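Local coordinates for protein kojibiose phosphorylase (Gut metagenome, PDB 6W0P) that belongs to glycoside hydrolase family 65, whose members join a beta-rich N-terminal domain, a helical central catalytic domain and a smaller C-terminal domain, at residues T49-Q54 with L105-F110; E542-E547 with Q603-A608; G444-V449 with L515-F520. One frame throughout, in Å; residues are numbered along the deposited sequence.

Contact 1: T49-Q54 with L105-F110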
ATOM      1  N   THR A  49     -41.205   1.855  -7.271  1.00 38.10           N
ATOM      2  CA  THR A  49     -40.349   2.945  -6.718  1.00 38.75           C
ATOM      3  C   THR A  49     -40.214   2.786  -5.192  1.00 38.43           C
ATOM      4  O   THR A  49     -41.223   2.602  -4.506  1.00 37.91           O
ATOM      5  CB  THR A  49     -40.915   4.314  -7.113  1.00 39.71           C
ATOM      6  OG1 THR A  49     -40.807   4.406  -8.534  1.00 40.25           O
ATOM      7  CG2 THR A  49     -40.207   5.477  -6.454  1.00 39.46           C
ATOM      8  N   TYR A  50     -38.992   2.827  -4.671  1.00 38.83           N
ATOM      9  CA  TYR A  50     -38.736   2.903  -3.210  1.00 39.21           C
ATOM     10  C   TYR A  50     -37.652   3.948  -2.977  1.00 39.76           C
ATOM     11  O   TYR A  50     -36.559   3.838  -3.574  1.00 39.85           O
ATOM     12  CB  TYR A  50     -38.359   1.547  -2.604  1.00 38.11           C
ATOM     13  CG  TYR A  50     -38.125   1.557  -1.107  1.00 37.87           C
ATOM     14  CD1 TYR A  50     -39.177   1.598  -0.205  1.00 37.85           C
ATOM     15  CD2 TYR A  50     -36.845   1.501  -0.583  1.00 37.43           C
ATOM     16  CE1 TYR A  50     -38.966   1.574   1.165  1.00 37.06           C
ATOM     17  CE2 TYR A  50     -36.616   1.486   0.782  1.00 36.64           C
ATOM     18  CZ  TYR A  50     -37.676   1.521   1.663  1.00 36.94           C
ATOM     19  OH  TYR A  50     -37.434   1.497   3.014  1.00 36.97           O
ATOM     20  N   SER A  51     -37.983   4.949  -2.166  1.00 41.20           N
ATOM     21  CA  SER A  51     -37.165   6.171  -1.959  1.00 43.44           C
ATOM     22  C   SER A  51     -36.458   6.076  -0.596  1.00 44.08           C
ATOM     23  O   SER A  51     -35.858   7.068  -0.176  1.00 43.78           O
ATOM     24  CB  SER A  51     -38.018   7.408  -2.090  1.00 42.54           C
ATOM     25  OG  SER A  51     -38.946   7.483  -1.018  1.00 43.29           O
ATOM     26  N   GLY A  52     -36.542   4.921   0.075  1.00 44.81           N
ATOM     27  CA  GLY A  52     -35.730   4.613   1.267  1.00 45.36           C
ATOM     28  C   GLY A  52     -34.367   4.110   0.832  1.00 45.26           C
ATOM     29  O   GLY A  52     -34.141   4.058  -0.391  1.00 46.78           O
ATOM     30  N   LYS A  53     -33.496   3.745   1.772  1.00 45.41           N
ATOM     31  CA  LYS A  53     -32.170   3.157   1.454  1.00 46.12           C
ATOM     32  C   LYS A  53     -32.408   1.773   0.822  1.00 41.32           C
ATOM     33  O   LYS A  53     -33.143   0.952   1.373  1.00 41.02           O
ATOM     34  CB  LYS A  53     -31.230   3.173   2.676  1.00 49.40           C
ATOM     35  CG  LYS A  53     -31.237   1.935   3.558  1.00 52.82           C
ATOM     36  CD  LYS A  53     -30.894   2.186   5.037  1.00 55.31           C
ATOM     37  CE  LYS A  53     -31.492   1.143   5.969  1.00 55.00           C
ATOM     38  NZ  LYS A  53     -32.974   1.131   5.879  1.00 55.83           N
ATOM     39  N   GLN A  54     -31.835   1.543  -0.342  1.00 37.97           N
ATOM     40  CA  GLN A  54     -31.991   0.270  -1.076  1.00 36.17           C
ATOM     41  C   GLN A  54     -30.733   0.080  -1.896  1.00 35.30           C
ATOM     42  O   GLN A  54     -30.049   1.093  -2.204  1.00 35.79           O
ATOM     43  CB  GLN A  54     -33.236   0.273  -1.971  1.00 36.09           C
ATOM     44  CG  GLN A  54     -33.350   1.483  -2.898  1.00 36.33           C
ATOM     45  CD  GLN A  54     -34.386   1.254  -3.979  1.00 36.40           C
ATOM     46  OE1 GLN A  54     -35.243   0.363  -3.892  1.00 36.53           O
ATOM     47  NE2 GLN A  54     -34.297   2.050  -5.023  1.00 35.18           N
ATOM     48  N   LEU A 105     -43.368   2.647  -0.634  1.00 38.33           N
ATOM     49  CA  LEU A 105     -43.682   2.237   0.768  1.00 37.59           C
ATOM     50  C   LEU A 105     -42.899   3.094   1.769  1.00 37.84           C
ATOM     51  O   LEU A 105     -43.245   3.049   2.931  1.00 38.44           O
ATOM     52  CB  LEU A 105     -43.393   0.749   0.967  1.00 36.13           C
ATOM     53  CG  LEU A 105     -44.306  -0.216   0.206  1.00 35.39           C
ATOM     54  CD1 LEU A 105     -44.054  -1.651   0.661  1.00 34.68           C
ATOM     55  CD2 LEU A 105     -45.769   0.147   0.369  1.00 35.37           C
ATOM     56  N   ASN A 106     -41.897   3.860   1.333  1.00 38.80           N
ATOM     57  CA  ASN A 106     -41.175   4.848   2.186  1.00 40.50           C
ATOM     58  C   ASN A 106     -42.043   6.106   2.401  1.00 40.74           C
ATOM     59  O   ASN A 106     -41.761   6.824   3.356  1.00 40.98           O
ATOM     60  CB  ASN A 106     -39.812   5.219   1.591  1.00 41.21           C
ATOM     61  CG  ASN A 106     -38.944   6.047   2.521  1.00 42.22           C
ATOM     62  OD1 ASN A 106     -38.630   5.620   3.630  1.00 42.61           O
ATOM     63  ND2 ASN A 106     -38.556   7.237   2.078  1.00 42.09           N
ATOM     64  N   LYS A 107     -43.068   6.344   1.578  1.00 40.88           N
ATOM     65  CA  LYS A 107     -43.937   7.555   1.652  1.00 42.39           C
ATOM     66  C   LYS A 107     -45.394   7.197   1.976  1.00 42.16           C
ATOM     67  O   LYS A 107     -45.967   7.858   2.822  1.00 43.02           O
ATOM     68  CB  LYS A 107     -43.835   8.355   0.348  1.00 42.85           C
ATOM     69  CG  LYS A 107     -42.512   9.091   0.171  1.00 43.24           C
ATOM     70  CD  LYS A 107     -42.406   9.886  -1.120  1.00 44.19           C
ATOM     71  CE  LYS A 107     -41.001  10.423  -1.340  1.00 44.81           C
ATOM     72  NZ  LYS A 107     -40.910  11.276  -2.553  1.00 45.88           N
ATOM     73  N   VAL A 108     -45.982   6.190   1.341  1.00 41.75           N
ATOM     74  CA  VAL A 108     -47.467   6.004   1.345  1.00 41.82           C
ATOM     75  C   VAL A 108     -47.910   5.314   2.641  1.00 42.10           C
ATOM     76  O   VAL A 108     -47.055   4.882   3.414  1.00 41.01           O
ATOM     77  CB  VAL A 108     -47.940   5.250   0.085  1.00 41.33           C
ATOM     78  CG1 VAL A 108     -47.520   5.981  -1.192  1.00 41.00           C
ATOM     79  CG2 VAL A 108     -47.466   3.800   0.072  1.00 40.53           C
ATOM     80  N   LYS A 109     -49.223   5.261   2.880  1.00 43.58           N
ATOM     81  CA  LYS A 109     -49.831   4.492   3.996  1.00 44.68           C
ATOM     82  C   LYS A 109     -50.146   3.085   3.468  1.00 43.05           C
ATOM     83  O   LYS A 109     -50.708   2.959   2.352  1.00 42.30           O
ATOM     84  CB  LYS A 109     -51.075   5.190   4.561  1.00 47.64           C
ATOM     85  CG  LYS A 109     -50.778   6.217   5.646  1.00 49.87           C
ATOM     86  CD  LYS A 109     -51.591   7.487   5.525  1.00 52.40           C
ATOM     87  CE  LYS A 109     -50.990   8.640   6.303  1.00 53.86           C
ATOM     88  NZ  LYS A 109     -51.918   9.798   6.346  1.00 55.35           N
ATOM     89  N   PHE A 110     -49.747   2.064   4.219  1.00 41.59           N
ATOM     90  CA  PHE A 110     -49.941   0.641   3.839  1.00 40.86           C
ATOM     91  C   PHE A 110     -50.127  -0.159   5.122  1.00 39.61           C
ATOM     92  O   PHE A 110     -49.762   0.348   6.174  1.00 39.70           O
ATOM     93  CB  PHE A 110     -48.787   0.156   2.959  1.00 39.19           C
ATOM     94  CG  PHE A 110     -47.457   0.121   3.654  1.00 39.53           C
ATOM     95  CD1 PHE A 110     -46.672   1.257   3.745  1.00 39.56           C
ATOM     96  CD2 PHE A 110     -46.983  -1.060   4.210  1.00 39.40           C
ATOM     97  CE1 PHE A 110     -45.443   1.215   4.390  1.00 39.70           C
ATOM     98  CE2 PHE A 110     -45.759  -1.102   4.855  1.00 39.03           C
ATOM     99  CZ  PHE A 110     -44.983   0.032   4.928  1.00 39.72           C
TER
HETATM  100  O   HOH W   1     -42.053   0.836  -2.185  1.00 32.67           O
HETATM  101  O   HOH W   2     -39.162   3.125   4.357  1.00 37.09           O

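Contact 2: E542-E547 with Q603-A608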
ATOM      1  N   GLU A 542       8.708 -34.865  18.520  1.00 46.44           N
ATOM      2  CA  GLU A 542       8.491 -34.991  19.992  1.00 47.31           C
ATOM      3  C   GLU A 542       7.156 -34.347  20.383  1.00 43.11           C
ATOM      4  O   GLU A 542       6.398 -34.987  21.100  1.00 42.06           O
ATOM      5  CB  GLU A 542       9.629 -34.340  20.794  1.00 51.51           C
ATOM      6  CG  GLU A 542      11.000 -34.930  20.507  1.00 56.56           C
ATOM      7  CD  GLU A 542      11.038 -36.449  20.556  1.00 61.97           C
ATOM      8  OE1 GLU A 542      10.538 -37.032  21.565  1.00 66.94           O
ATOM      9  OE2 GLU A 542      11.537 -37.052  19.575  1.00 66.76           O
ATOM     10  N   THR A 543       6.899 -33.094  19.982  1.00 40.01           N
ATOM     11  CA  THR A 543       5.683 -32.329  20.411  1.00 37.68           C
ATOM     12  C   THR A 543       4.514 -32.640  19.471  1.00 35.83           C
ATOM     13  O   THR A 543       3.369 -32.351  19.841  1.00 35.83           O
ATOM     14  CB  THR A 543       5.960 -30.822  20.464  1.00 37.28           C
ATOM     15  OG1 THR A 543       6.130 -30.393  19.113  1.00 35.95           O
ATOM     16  CG2 THR A 543       7.170 -30.462  21.306  1.00 37.56           C
ATOM     17  N   LEU A 544       4.810 -33.179  18.287  1.00 34.53           N
ATOM     18  CA  LEU A 544       3.834 -33.450  17.199  1.00 34.23           C
ATOM     19  C   LEU A 544       3.312 -32.120  16.605  1.00 32.57           C
ATOM     20  O   LEU A 544       2.298 -32.176  15.886  1.00 30.99           O
ATOM     21  CB  LEU A 544       2.665 -34.304  17.728  1.00 34.73           C
ATOM     22  CG  LEU A 544       3.004 -35.600  18.473  1.00 36.08           C
ATOM     23  CD1 LEU A 544       1.734 -36.300  18.919  1.00 35.88           C
ATOM     24  CD2 LEU A 544       3.850 -36.552  17.625  1.00 35.90           C
ATOM     25  N   LEU A 545       3.968 -30.977  16.869  1.00 32.21           N
ATOM     26  CA  LEU A 545       3.500 -29.638  16.384  1.00 32.07           C
ATOM     27  C   LEU A 545       4.109 -29.324  15.015  1.00 31.52           C
ATOM     28  O   LEU A 545       5.283 -29.650  14.792  1.00 32.80           O
ATOM     29  CB  LEU A 545       3.871 -28.544  17.386  1.00 31.95           C
ATOM     30  CG  LEU A 545       3.157 -28.604  18.737  1.00 32.70           C
ATOM     31  CD1 LEU A 545       3.745 -27.595  19.712  1.00 32.96           C
ATOM     32  CD2 LEU A 545       1.666 -28.358  18.586  1.00 32.77           C
ATOM     33  N   PHE A 546       3.325 -28.733  14.115  1.00 30.39           N
ATOM     34  CA  PHE A 546       3.842 -27.913  12.989  1.00 29.64           C
ATOM     35  C   PHE A 546       4.030 -26.486  13.497  1.00 29.61           C
ATOM     36  O   PHE A 546       3.176 -26.000  14.303  1.00 29.24           O
ATOM     37  CB  PHE A 546       2.907 -27.934  11.788  1.00 28.79           C
ATOM     38  CG  PHE A 546       2.777 -29.289  11.147  1.00 28.92           C
ATOM     39  CD1 PHE A 546       3.666 -29.706  10.163  1.00 29.07           C
ATOM     40  CD2 PHE A 546       1.772 -30.154  11.539  1.00 28.53           C
ATOM     41  CE1 PHE A 546       3.538 -30.968   9.594  1.00 29.45           C
ATOM     42  CE2 PHE A 546       1.640 -31.398  10.950  1.00 29.07           C
ATOM     43  CZ  PHE A 546       2.517 -31.803   9.978  1.00 29.18           C
ATOM     44  N   GLU A 547       5.126 -25.844  13.097  1.00 29.61           N
ATOM     45  CA  GLU A 547       5.325 -24.401  13.393  1.00 30.13           C
ATOM     46  C   GLU A 547       4.757 -23.653  12.193  1.00 29.15           C
ATOM     47  O   GLU A 547       5.113 -24.023  11.100  1.00 29.07           O
ATOM     48  CB  GLU A 547       6.793 -24.052  13.670  1.00 30.99           C
ATOM     49  CG  GLU A 547       6.960 -22.614  14.169  1.00 31.04           C
ATOM     50  CD  GLU A 547       8.374 -22.177  14.530  1.00 31.04           C
ATOM     51  OE1 GLU A 547       9.336 -22.825  14.064  1.00 32.01           O
ATOM     52  OE2 GLU A 547       8.508 -21.167  15.226  1.00 30.67           O
ATOM     53  N   GLN A 603      -5.038 -38.843  16.193  1.00 37.40           N
ATOM     54  CA  GLN A 603      -5.725 -38.133  17.294  1.00 39.07           C
ATOM     55  C   GLN A 603      -4.738 -37.203  17.997  1.00 38.64           C
ATOM     56  O   GLN A 603      -5.133 -36.072  18.356  1.00 38.12           O
ATOM     57  CB  GLN A 603      -6.283 -39.110  18.330  1.00 41.57           C
ATOM     58  CG  GLN A 603      -7.433 -39.940  17.792  1.00 44.18           C
ATOM     59  CD  GLN A 603      -8.596 -39.063  17.408  1.00 47.13           C
ATOM     60  OE1 GLN A 603      -9.169 -38.370  18.249  1.00 50.39           O
ATOM     61  NE2 GLN A 603      -8.942 -39.077  16.128  1.00 47.91           N
ATOM     62  N   LYS A 604      -3.532 -37.693  18.261  1.00 38.32           N
ATOM     63  CA  LYS A 604      -2.532 -36.979  19.096  1.00 38.27           C
ATOM     64  C   LYS A 604      -1.964 -35.785  18.315  1.00 35.89           C
ATOM     65  O   LYS A 604      -1.704 -34.761  18.937  1.00 35.19           O
ATOM     66  CB  LYS A 604      -1.424 -37.939  19.540  1.00 40.19           C
ATOM     67  CG  LYS A 604      -1.806 -38.847  20.700  1.00 41.73           C
ATOM     68  CD  LYS A 604      -0.692 -39.786  21.129  1.00 43.19           C
ATOM     69  CE  LYS A 604      -1.003 -40.490  22.438  1.00 44.57           C
ATOM     70  NZ  LYS A 604       0.025 -41.503  22.760  1.00 46.03           N
ATOM     71  N   GLN A 605      -1.753 -35.925  17.007  1.00 34.38           N
ATOM     72  CA  GLN A 605      -1.229 -34.817  16.145  1.00 32.95           C
ATOM     73  C   GLN A 605      -2.234 -33.663  16.077  1.00 31.50           C
ATOM     74  O   GLN A 605      -1.824 -32.497  16.290  1.00 30.78           O
ATOM     75  CB  GLN A 605      -0.881 -35.344  14.759  1.00 31.93           C
ATOM     76  CG  GLN A 605       0.423 -36.138  14.775  1.00 32.16           C
ATOM     77  CD  GLN A 605       0.689 -36.753  13.429  1.00 31.71           C
ATOM     78  OE1 GLN A 605      -0.201 -37.350  12.828  1.00 31.14           O
ATOM     79  NE2 GLN A 605       1.899 -36.552  12.931  1.00 31.83           N
ATOM     80  N   LEU A 606      -3.493 -33.987  15.802  1.00 30.73           N
ATOM     81  CA  LEU A 606      -4.603 -33.001  15.767  1.00 30.21           C
ATOM     82  C   LEU A 606      -4.747 -32.333  17.136  1.00 29.76           C
ATOM     83  O   LEU A 606      -4.925 -31.094  17.164  1.00 28.89           O
ATOM     84  CB  LEU A 606      -5.886 -33.711  15.351  1.00 30.18           C
ATOM     85  CG  LEU A 606      -5.907 -34.232  13.921  1.00 30.27           C
ATOM     86  CD1 LEU A 606      -6.943 -35.330  13.782  1.00 30.45           C
ATOM     87  CD2 LEU A 606      -6.215 -33.093  12.948  1.00 30.16           C
ATOM     88  N   LEU A 607      -4.681 -33.090  18.232  1.00 29.66           N
ATOM     89  CA  LEU A 607      -4.920 -32.493  19.578  1.00 30.33           C
ATOM     90  C   LEU A 607      -3.733 -31.580  19.920  1.00 30.08           C
ATOM     91  O   LEU A 607      -3.971 -30.467  20.407  1.00 30.48           O
ATOM     92  CB  LEU A 607      -5.184 -33.589  20.619  1.00 31.10           C
ATOM     93  CG  LEU A 607      -5.356 -33.158  22.085  1.00 32.02           C
ATOM     94  CD1 LEU A 607      -6.692 -32.491  22.344  1.00 32.08           C
ATOM     95  CD2 LEU A 607      -5.216 -34.358  23.031  1.00 32.96           C
ATOM     96  N   ALA A 608      -2.501 -31.976  19.621  1.00 29.75           N
ATOM     97  CA  ALA A 608      -1.321 -31.139  19.937  1.00 29.54           C
ATOM     98  C   ALA A 608      -1.455 -29.813  19.183  1.00 28.79           C
ATOM     99  O   ALA A 608      -1.350 -28.761  19.807  1.00 28.85           O
ATOM    100  CB  ALA A 608      -0.046 -31.852  19.580  1.00 29.42           C
TER

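Contact 3: G444-V449 with L515-F520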
ATOM      1  N   GLY A 444      -7.091 -32.012 -16.388  1.00 42.49           N
ATOM      2  CA  GLY A 444      -6.469 -32.069 -15.050  1.00 41.74           C
ATOM      3  C   GLY A 444      -4.961 -31.987 -15.097  1.00 40.39           C
ATOM      4  O   GLY A 444      -4.394 -31.116 -14.438  1.00 40.81           O
ATOM      5  N   ILE A 445      -4.337 -32.873 -15.858  1.00 39.80           N
ATOM      6  CA  ILE A 445      -2.857 -32.989 -15.957  1.00 38.24           C
ATOM      7  C   ILE A 445      -2.297 -31.623 -16.355  1.00 36.98           C
ATOM      8  O   ILE A 445      -1.382 -31.158 -15.687  1.00 35.32           O
ATOM      9  CB  ILE A 445      -2.480 -34.107 -16.941  1.00 39.02           C
ATOM     10  CG1 ILE A 445      -3.092 -35.440 -16.508  1.00 39.29           C
ATOM     11  CG2 ILE A 445      -0.964 -34.193 -17.114  1.00 39.54           C
ATOM     12  CD1 ILE A 445      -2.980 -36.543 -17.545  1.00 40.20           C
ATOM     13  N   GLU A 446      -2.861 -30.994 -17.388  1.00 37.17           N
ATOM     14  CA  GLU A 446      -2.394 -29.676 -17.877  1.00 37.82           C
ATOM     15  C   GLU A 446      -2.383 -28.666 -16.714  1.00 37.74           C
ATOM     16  O   GLU A 446      -1.331 -28.007 -16.517  1.00 38.18           O
ATOM     17  CB  GLU A 446      -3.255 -29.171 -19.031  1.00 38.37           C
ATOM     18  CG  GLU A 446      -2.626 -27.958 -19.696  1.00 38.99           C
ATOM     19  CD  GLU A 446      -3.482 -27.291 -20.746  1.00 40.48           C
ATOM     20  OE1 GLU A 446      -4.438 -27.936 -21.206  1.00 41.87           O
ATOM     21  OE2 GLU A 446      -3.201 -26.118 -21.084  1.00 42.20           O
ATOM     22  N   MET A 447      -3.499 -28.561 -15.982  1.00 37.41           N
ATOM     23  CA  MET A 447      -3.670 -27.641 -14.825  1.00 37.24           C
ATOM     24  C   MET A 447      -2.625 -27.953 -13.759  1.00 37.42           C
ATOM     25  O   MET A 447      -2.096 -26.991 -13.179  1.00 37.05           O
ATOM     26  CB  MET A 447      -5.054 -27.778 -14.192  1.00 36.55           C
ATOM     27  CG  MET A 447      -6.146 -27.330 -15.108  1.00 36.13           C
ATOM     28  SD  MET A 447      -7.748 -27.750 -14.462  1.00 35.35           S
ATOM     29  CE  MET A 447      -8.044 -26.297 -13.451  1.00 35.15           C
ATOM     30  N   LEU A 448      -2.354 -29.236 -13.511  1.00 37.56           N
ATOM     31  CA  LEU A 448      -1.417 -29.663 -12.438  1.00 37.89           C
ATOM     32  C   LEU A 448       0.032 -29.325 -12.842  1.00 39.14           C
ATOM     33  O   LEU A 448       0.840 -28.934 -11.938  1.00 39.52           O
ATOM     34  CB  LEU A 448      -1.578 -31.160 -12.182  1.00 38.58           C
ATOM     35  CG  LEU A 448      -2.896 -31.597 -11.538  1.00 38.68           C
ATOM     36  CD1 LEU A 448      -2.889 -33.106 -11.319  1.00 39.14           C
ATOM     37  CD2 LEU A 448      -3.144 -30.876 -10.211  1.00 38.09           C
ATOM     38  N   VAL A 449       0.383 -29.480 -14.129  1.00 38.23           N
ATOM     39  CA  VAL A 449       1.767 -29.205 -14.618  1.00 37.53           C
ATOM     40  C   VAL A 449       1.987 -27.694 -14.532  1.00 36.60           C
ATOM     41  O   VAL A 449       3.031 -27.274 -14.025  1.00 35.22           O
ATOM     42  CB  VAL A 449       2.006 -29.773 -16.033  1.00 37.73           C
ATOM     43  CG1 VAL A 449       3.247 -29.181 -16.698  1.00 37.25           C
ATOM     44  CG2 VAL A 449       2.093 -31.289 -15.995  1.00 37.68           C
ATOM     45  N   LEU A 515       2.949 -32.431 -21.499  1.00 54.01           N
ATOM     46  CA  LEU A 515       4.243 -31.947 -20.942  1.00 56.06           C
ATOM     47  C   LEU A 515       4.962 -31.086 -21.993  1.00 58.46           C
ATOM     48  O   LEU A 515       5.480 -29.997 -21.622  1.00 57.42           O
ATOM     49  CB  LEU A 515       5.113 -33.128 -20.491  1.00 56.67           C
ATOM     50  CG  LEU A 515       4.643 -33.872 -19.237  1.00 57.52           C
ATOM     51  CD1 LEU A 515       5.611 -34.981 -18.855  1.00 57.76           C
ATOM     52  CD2 LEU A 515       4.463 -32.936 -18.057  1.00 57.09           C
ATOM     53  N   ASP A 516       4.980 -31.527 -23.256  1.00 59.20           N
ATOM     54  CA  ASP A 516       5.604 -30.771 -24.372  1.00 60.39           C
ATOM     55  C   ASP A 516       4.922 -29.404 -24.502  1.00 58.18           C
ATOM     56  O   ASP A 516       5.637 -28.399 -24.518  1.00 56.54           O
ATOM     57  CB  ASP A 516       5.534 -31.532 -25.698  1.00 63.61           C
ATOM     58  CG  ASP A 516       6.537 -31.016 -26.709  1.00 65.88           C
ATOM     59  OD1 ASP A 516       7.732 -31.308 -26.528  1.00 68.85           O
ATOM     60  OD2 ASP A 516       6.121 -30.289 -27.640  1.00 67.83           O
ATOM     61  N   LYS A 517       3.591 -29.366 -24.585  1.00 58.62           N
ATOM     62  CA  LYS A 517       2.806 -28.113 -24.790  1.00 59.00           C
ATOM     63  C   LYS A 517       3.058 -27.134 -23.631  1.00 57.36           C
ATOM     64  O   LYS A 517       3.071 -25.905 -23.882  1.00 55.91           O
ATOM     65  CB  LYS A 517       1.314 -28.447 -24.913  1.00 61.23           C
ATOM     66  CG  LYS A 517       0.376 -27.264 -25.150  1.00 63.39           C
ATOM     67  CD  LYS A 517      -0.893 -27.296 -24.297  1.00 64.57           C
ATOM     68  CE  LYS A 517      -1.873 -26.183 -24.630  1.00 65.05           C
ATOM     69  NZ  LYS A 517      -3.282 -26.589 -24.402  1.00 65.23           N
ATOM     70  N   CYS A 518       3.240 -27.662 -22.413  1.00 55.38           N
ATOM     71  CA  CYS A 518       3.452 -26.893 -21.157  1.00 54.18           C
ATOM     72  C   CYS A 518       4.924 -26.491 -20.982  1.00 54.05           C
ATOM     73  O   CYS A 518       5.180 -25.639 -20.103  1.00 53.34           O
ATOM     74  CB  CYS A 518       3.016 -27.699 -19.942  1.00 53.16           C
ATOM     75  SG  CYS A 518       1.236 -28.016 -19.903  1.00 53.02           S
ATOM     76  N   GLY A 519       5.841 -27.081 -21.763  1.00 53.09           N
ATOM     77  CA  GLY A 519       7.299 -26.896 -21.630  1.00 52.39           C
ATOM     78  C   GLY A 519       7.849 -27.554 -20.379  1.00 52.13           C
ATOM     79  O   GLY A 519       8.705 -26.958 -19.716  1.00 51.83           O
ATOM     80  N   PHE A 520       7.372 -28.748 -20.034  1.00 51.93           N
ATOM     81  CA  PHE A 520       7.789 -29.435 -18.788  1.00 51.30           C
ATOM     82  C   PHE A 520       8.734 -30.571 -19.178  1.00 51.69           C
ATOM     83  O   PHE A 520       8.253 -31.611 -19.679  1.00 50.98           O
ATOM     84  CB  PHE A 520       6.567 -29.887 -17.979  1.00 49.96           C
ATOM     85  CG  PHE A 520       6.812 -30.047 -16.499  1.00 49.84           C
ATOM     86  CD1 PHE A 520       7.018 -28.937 -15.696  1.00 50.11           C
ATOM     87  CD2 PHE A 520       6.809 -31.296 -15.894  1.00 51.08           C
ATOM     88  CE1 PHE A 520       7.234 -29.071 -14.331  1.00 49.14           C
ATOM     89  CE2 PHE A 520       7.012 -31.425 -14.525  1.00 50.31           C
ATOM     90  CZ  PHE A 520       7.236 -30.314 -13.749  1.00 49.10           C
TER
HETATM   91  O   HOH W   3      -4.294 -24.504 -23.553  1.00 55.52           O

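Contact 1: T49-Q54 with L105-F110
The ring of Tyr50 meets the turn at Leu105 and Asn106 through its CD1 and CE1 atoms: the carbonyl carbon of Leu105 lies at the ring edge near the plane, whereas the backbone N of Asn106 approaches obliquely, 3.7 Å from Tyr50 CE1. One face carries the backbone N of Gly52, 3.4 Å above the plane and displaced toward the rim. Lys53 O sits in plane at the edge, and Phe46 packs edge-to-face with the ring. The second flat group, the amide of Asn106, is turned 67° against this ring, and the two side chains cross at about a right angle. With CG anti to the backbone N (chi1 -171°), the Asn106 amide comes up against the backbone of Gly52, its CG 3.6 Å from Gly52 N.

Both sequence segments belong to the beta-rich N-terminal domain of family 65. The loop between strands 40-42 and 58-60 lies here against the turn that leads from strand 101-102, at the edge of a smaller sheet, to strand 109-118 of the large antiparallel sheet.

Polar bonds grip the amide at both ends. Asn106 ND2 donates to Ser51 OG (3.1 Å, N-H...O 156°), which lies close to the amide plane, while Asn106 OD1 accepts from a water 2.7 Å away that also bonds Tyr50 OH, so the rotation of the amide is well defined. Ser51 OG has a further partner in Asp104 OD2, and Asp104 OD1 bonds Asn106 N, so Asp104 bonds to both segments. The extended chain of Lys107 brings CE to 3.6 Å from Ser51 OG. A second water donates to Thr49 O and accepts from Leu105 N, joining the backbones where they do not bond directly; Thr49 OG1 itself bonds Glu102.

Contact 2: E542-E547 with Q603-A608
Leu544 and Gln605 bring the two backbones closest, CA to CA 5.3 Å, at a point where Leu544 takes a positive phi (68°) and the loop turns against the opening of helix 603-613. Just before it, Thr543 OG1 accepts from Leu545 N (3.2 Å) in an ST turn. Leu544 points at the helix: its CB lies 4.1 Å from Ala608 CB and equally near Gln605 CG. Its CG is beside the backbone N (chi1 -52°), and CD1 touches Lys604 CB at 3.6 Å, the two side chains crossing obliquely. Leu545 uses a single branch, CD2, which rests on the backbone of Ala608, 3.3 Å from Ala608 O. Ala608 points its CB at the loop, 3.5 Å from Thr543 O and also near both leucines. No hydrogen bond joins the two segments; the polar ties come from the next helical residue, Asn609, whose ND2 bonds Leu544 O and whose OD1 bonds Phe546 N. The amide of Gln605 is held by Tyr539 OH through NE2 and by Ser602 N through OE1. The contact thus sets the loop between helices 522-534 and 590-596 against helix 603-613 within the helical central domain of family 65. Next to it, Phe546 and Leu606 both pack on Met594 of helix 590-596, and Glu547 pairs by its backbone with Leu538.

Contact 3: G444-V449 with L515-F520
Apolar packing centres on Val449 of helix 437-458, whose two branches divide the surface offered by Leu515, Cys518 and Phe520. CG1, anti to the backbone N (chi1 164°), touches both the Cys518 and Phe520 side chains, 3.6 Å from Cys518 CB and 3.6 Å from Phe520 CB; it meets the Phe520 ring obliquely. CG2 instead touches Leu515 CD2 at 3.5 Å, and these two side chains cross at about a right angle. One turn back along the same helix, the aliphatic part of Glu446 adds to the patch, its CG 3.9 Å from Cys518 SG.

The charged interaction lies at the outer end of Glu446. Its extended chain brings OE2 to 3.4 Å from Lys517 NZ, a salt bridge whose hydrogen bond is weak. Lys517 reaches there by a chain bent at chi2 and chi4. The other carboxylate oxygen, OE1, is bonded to Tyr376 OH, the stronger polar partner of this buried carboxylate.

Backbone bonds shape the second segment. Helix 513-518 ends in a Schellman motif: Phe520 N bonds Leu515 O (2.8 Å), Gly519 N bonds Asp516 O (3.1 Å), and Gly519 has a positive phi of 70°. This reversal turns Phe520 back toward Val449, while Cys518 O accepts from Lys453 of the longer helix.

Met447 and Leu448 pack helix 437-458 on helices 418-434, 487-504 and 365-376, and Val449 also meets Leu500 of helix 487-504. Long helices packed together in this way are consistent with the (alpha/alpha)6 barrel expected for the central domain of family 65; helix 513-518 adds to one of them.

Overall arrangement
Contact 3 is the buried one, contact 1 is partly buried and contact 2 lies at the surface. Contact 1 belongs to the beta-rich N-terminal domain, with its centre about 57 Å from that of contact 3 and 58 Å from that of contact 2, on the opposite side of the chain's centre. Contacts 2 and 3 share the helical central domain, yet hold different elements and stay about 21 Å apart at their nearest atoms. Chemistry follows place: loop meets turn through an amide and waters in contact 1, leucines lie on an alanine-bearing helix in contact 2, and a helix and the capped end of another combine valine packing with a weak salt bridge in contact 3.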